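PDB 4NQ3: cyanuric acid amidohydrolase from Azorhizobium caulinodans, which catalyses the hydrolytic opening of the s-triazine ring of cyanuric acid, giving carboxybiuret, which decarboxylates spontaneously to biuret during breakdown of herbicides such as atrazine. Local coordinates for residues A[104-109]-A[240-246]; A[108-113]-A[137-142]. Numbering follows the deposited sequence.

Both interactions start from strand 106-113, the first strand of the mixed sheet of the second of the three repeating units that build the monomer. Along the chain, helix 125-141 of interaction 2 follows this strand first; strand 235-242 of interaction 1 comes much later and pairs beside it, so first and last strands of the unit are neighbours. The centres lie about 13 Å apart, and the two interactions share Ala108 and Ile109. They also meet directly, Trp245 NE1 standing 2.9 Å from Ala142 O. Interaction 1 pairs the strand with its sheet neighbour, and interaction 2 packs the helix on it; the His113 side chain is about 9 Å from that of catalytic Lys156.

Interaction 1 (A[104-109]-A[240-246]); sequences APALAI and GMSEGWS
Segment 104-109 enters as loop and becomes strand at Ala106, antiparallel to strand 240-242, the short axes 4.5 Å apart at a splayed 115°. Pro105 (phi/psi -81/145°) brings its CA to 3.2 Å from Ser242 O, a CA-H...O contact. Ala106 forms a hydrogen-bonded pair with Ser242: Ala106 N to Ser242 O is 3.2 Å, Ser242 N to Ala106 O 3.1 Å. Leu107 (t, p) is paired with Met241, a selenomethionine, without hydrogen bonds, CA-CA 4.9 Å, the side chains diverging. This ladder joins the first and last strands of the repeating unit's 1-4-2-3 sheet. A water spans Leu107 O (3.0 Å) and Ser246 O (2.6 Å). In the next hydrogen-bonded pair Ala108 N to Gly240 O is 2.6 Å and Gly240 N to Ala108 O 3.0 Å. A type I turn, Ser242 to Trp245, with an ST turn (Gly244 N to Ser242 OG 2.8 Å), returns Trp245 (chi1 -78°, chi2 67°), whose five-membered ring takes Ala108 CB 3.4 Å from its centroid in a CH-pi contact. Ile109 CB lies 4.2 Å from Trp245 CH2.

Interaction 2 (A[108-113]-A[137-142]); sequences AIGRAH and RAMAAA. With SO4 (sulfate ion), chain F; SO4 (sulfate ion), chain D.
Strand 108-113 is extended throughout and runs against the C-terminal part of helix 125-141; the short axes of strand 108-113 and helix 137-141 approach to 5.9 Å at 143°, roughly antiparallel. This is helix-on-sheet packing within one repeating unit, the strand being followed in sequence by the helix that covers it. The closeness rests on small residues: Gly110 CA is 4.0 Å from Ala142 CA, and an ideal CB on Gly110 would fall 2.1 Å from Ala138 O, a clash. Two CA-H...O contacts run in opposite directions, Gly110 CA to Ala138 O and Ala138 CA to Arg111 O, each 3.5 Å. Ala108 and Ala112 direct CB toward segment 137-142, Ala112 CB reaching Ala138 CB at 3.7 Å, while Ala138 also touches Ile236 and Val238 on the neighbouring strand. The CA-to-CB bonds of Arg111 (p, t, t) and His113 (chi1 m) point away from the helix; His113 NE2 bonds Glu73 O. Two sulfates, both probably from the crystallisation liquor, sit here. One accepts from Arg111 NE at its O4 (2.8 Å) and from Arg111 NH2 at its O3 (3.0 Å). The second takes a very short 2.5 Å bond from His113 N to its O3. Arg137 (m, t, m) folds over the strand end, and Arg137 NH1 donates to O1 of that sulfate at 2.7 Å and to His113 O at 2.9 Å.

Interaction 1 (A[104-109]-A[240-246])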
# COMPACT_ATOMS: atom_id res chain seq x y z
N ALA A 104 -37.48 22.94 26.47
CA ALA A 104 -36.24 22.23 26.76
C ALA A 104 -35.14 22.43 25.69
O ALA A 104 -35.41 22.90 24.56
CB ALA A 104 -36.54 20.73 26.95
N PRO A 105 -33.88 22.07 26.06
CA PRO A 105 -32.63 22.24 25.31
C PRO A 105 -32.41 21.15 24.26
O PRO A 105 -32.81 19.99 24.49
CB PRO A 105 -31.57 22.17 26.40
CG PRO A 105 -32.14 21.21 27.38
CD PRO A 105 -33.63 21.44 27.37
N ALA A 106 -31.81 21.51 23.12
CA ALA A 106 -31.65 20.60 22.00
C ALA A 106 -30.34 20.83 21.28
O ALA A 106 -29.58 21.71 21.67
CB ALA A 106 -32.82 20.74 21.01
N LEU A 107 -30.08 20.05 20.24
CA LEU A 107 -28.85 20.15 19.48
C LEU A 107 -28.72 21.55 18.93
O LEU A 107 -29.68 22.08 18.37
CB LEU A 107 -28.82 19.13 18.34
CG LEU A 107 -27.59 19.12 17.41
CD1 LEU A 107 -26.30 19.02 18.20
CD2 LEU A 107 -27.65 17.99 16.40
N ALA A 108 -27.54 22.16 19.13
CA ALA A 108 -27.21 23.46 18.55
C ALA A 108 -25.97 23.31 17.68
O ALA A 108 -25.10 22.50 17.98
CB ALA A 108 -26.99 24.50 19.62
N ILE A 109 -25.89 24.12 16.63
CA ILE A 109 -24.83 24.07 15.63
C ILE A 109 -24.27 25.45 15.34
O ILE A 109 -25.02 26.39 15.11
CB ILE A 109 -25.34 23.53 14.32
CG1 ILE A 109 -26.03 22.19 14.53
CG2 ILE A 109 -24.21 23.42 13.30
CD1 ILE A 109 -26.95 21.89 13.41
N GLY A 240 -23.37 21.35 20.15
CA GLY A 240 -23.61 21.39 21.57
C GLY A 240 -25.08 21.35 21.88
O GLY A 240 -25.91 21.19 20.98
N MSE A 241 -25.40 21.48 23.17
CA MSE A 241 -26.77 21.64 23.63
C MSE A 241 -27.00 23.09 24.04
O MSE A 241 -26.09 23.76 24.54
CB MSE A 241 -27.05 20.70 24.79
CG MSE A 241 -26.81 19.28 24.44
SE MSE A 241 -28.22 18.61 23.29
CE MSE A 241 -29.60 18.40 24.65
N SER A 242 -28.22 23.57 23.81
CA SER A 242 -28.55 24.94 24.12
C SER A 242 -30.01 25.08 24.48
O SER A 242 -30.86 24.44 23.87
CB SER A 242 -28.25 25.85 22.93
OG SER A 242 -28.89 27.11 23.10
N GLU A 243 -30.29 25.95 25.44
CA GLU A 243 -31.65 26.31 25.79
C GLU A 243 -32.34 27.06 24.63
O GLU A 243 -33.57 27.00 24.50
CB GLU A 243 -31.68 27.17 27.05
CG GLU A 243 -31.05 26.54 28.28
CD GLU A 243 -31.90 25.43 28.89
OE1 GLU A 243 -33.10 25.34 28.54
OE2 GLU A 243 -31.37 24.67 29.74
N GLY A 244 -31.56 27.77 23.83
CA GLY A 244 -32.10 28.61 22.77
C GLY A 244 -32.33 27.90 21.46
O GLY A 244 -32.57 28.53 20.43
N TRP A 245 -32.24 26.57 21.50
CA TRP A 245 -32.56 25.70 20.37
C TRP A 245 -33.63 24.69 20.77
O TRP A 245 -33.76 24.35 21.94
CB TRP A 245 -31.30 24.97 19.88
CG TRP A 245 -30.34 25.78 19.04
CD1 TRP A 245 -29.59 26.83 19.44
CD2 TRP A 245 -29.99 25.53 17.66
NE1 TRP A 245 -28.81 27.29 18.39
CE2 TRP A 245 -29.05 26.51 17.30
CE3 TRP A 245 -30.40 24.59 16.72
CZ2 TRP A 245 -28.51 26.57 16.02
CZ3 TRP A 245 -29.86 24.66 15.45
CH2 TRP A 245 -28.92 25.64 15.11
N SER A 246 -34.42 24.21 19.82
CA SER A 246 -35.33 23.10 20.11
C SER A 246 -35.39 22.09 18.96
O SER A 246 -34.88 22.33 17.87
CB SER A 246 -36.73 23.61 20.41
OG SER A 246 -37.32 24.05 19.21
O HOH W 1 -32.46 21.36 17.64

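Interaction 2 (A[108-113]-A[137-142])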
# COMPACT_ATOMS: atom_id res chain seq x y z
N ALA A 108 -27.54 22.16 19.13
CA ALA A 108 -27.21 23.46 18.55
C ALA A 108 -25.97 23.31 17.68
O ALA A 108 -25.10 22.50 17.98
CB ALA A 108 -26.99 24.50 19.62
N ILE A 109 -25.89 24.12 16.63
CA ILE A 109 -24.83 24.07 15.63
C ILE A 109 -24.27 25.45 15.34
O ILE A 109 -25.02 26.39 15.11
CB ILE A 109 -25.34 23.53 14.32
CG1 ILE A 109 -26.03 22.19 14.53
CG2 ILE A 109 -24.21 23.42 13.30
CD1 ILE A 109 -26.95 21.89 13.41
N GLY A 110 -22.95 25.58 15.36
CA GLY A 110 -22.33 26.84 14.99
C GLY A 110 -21.17 26.60 14.05
O GLY A 110 -20.50 25.56 14.12
N ARG A 111 -20.93 27.53 13.13
CA ARG A 111 -19.83 27.34 12.21
C ARG A 111 -18.97 28.58 12.23
O ARG A 111 -19.43 29.62 12.67
CB ARG A 111 -20.33 27.09 10.78
CG ARG A 111 -21.33 28.08 10.40
CD ARG A 111 -21.50 28.23 8.94
NE ARG A 111 -22.58 29.19 8.72
CZ ARG A 111 -23.23 29.34 7.57
NH1 ARG A 111 -22.92 28.56 6.54
NH2 ARG A 111 -24.22 30.24 7.47
N ALA A 112 -17.76 28.46 11.69
CA ALA A 112 -16.84 29.58 11.54
C ALA A 112 -15.72 29.17 10.59
O ALA A 112 -15.46 27.98 10.43
CB ALA A 112 -16.27 30.01 12.88
N HIS A 113 -15.06 30.16 9.98
CA HIS A 113 -14.00 29.96 8.99
C HIS A 113 -12.78 30.70 9.47
O HIS A 113 -12.84 31.45 10.45
CB HIS A 113 -14.42 30.49 7.62
CG HIS A 113 -15.71 29.91 7.15
ND1 HIS A 113 -15.79 28.98 6.13
CD2 HIS A 113 -16.97 30.07 7.62
CE1 HIS A 113 -17.06 28.62 5.97
NE2 HIS A 113 -17.79 29.27 6.86
N ARG A 137 -15.84 32.17 17.94
CA ARG A 137 -16.84 32.68 17.01
C ARG A 137 -17.94 31.67 16.73
O ARG A 137 -19.11 32.00 16.83
CB ARG A 137 -16.20 33.11 15.70
CG ARG A 137 -15.61 34.52 15.73
CD ARG A 137 -15.05 34.93 14.39
NE ARG A 137 -13.66 34.52 14.28
CZ ARG A 137 -13.15 33.87 13.24
NH1 ARG A 137 -13.94 33.53 12.22
NH2 ARG A 137 -11.87 33.54 13.23
N ALA A 138 -17.57 30.45 16.38
CA ALA A 138 -18.58 29.45 16.09
C ALA A 138 -19.46 29.17 17.32
O ALA A 138 -20.68 28.99 17.18
CB ALA A 138 -17.94 28.17 15.62
N MSE A 139 -18.85 29.14 18.50
CA MSE A 139 -19.60 28.99 19.75
C MSE A 139 -20.70 30.03 19.86
O MSE A 139 -21.86 29.71 20.12
CB MSE A 139 -18.66 29.11 20.95
CG MSE A 139 -18.01 27.81 21.38
SE MSE A 139 -16.95 28.11 22.96
CE MSE A 139 -18.37 28.42 24.24
N ALA A 140 -20.31 31.29 19.69
CA ALA A 140 -21.25 32.39 19.69
C ALA A 140 -22.38 32.20 18.67
O ALA A 140 -23.54 32.45 18.96
CB ALA A 140 -20.53 33.67 19.42
N ALA A 141 -22.03 31.81 17.46
CA ALA A 141 -23.01 31.63 16.41
C ALA A 141 -24.01 30.53 16.75
O ALA A 141 -25.14 30.54 16.28
CB ALA A 141 -22.32 31.33 15.10
N ALA A 142 -23.58 29.58 17.57
CA ALA A 142 -24.44 28.49 18.02
C ALA A 142 -25.37 28.96 19.14
O ALA A 142 -26.32 28.25 19.50
CB ALA A 142 -23.61 27.31 18.49
S SO4 F . -16.53 33.52 10.50
O1 SO4 F . -16.50 34.16 11.81
O2 SO4 F . -16.33 34.49 9.42
O3 SO4 F . -15.45 32.54 10.43
O4 SO4 F . -17.84 32.87 10.32
S SO4 D . -24.55 32.08 10.65
O1 SO4 D . -24.14 33.43 10.25
O2 SO4 D . -25.01 32.03 12.04
O3 SO4 D . -25.63 31.63 9.75
O4 SO4 D . -23.37 31.21 10.53
O HOH W 2 -26.24 28.68 13.94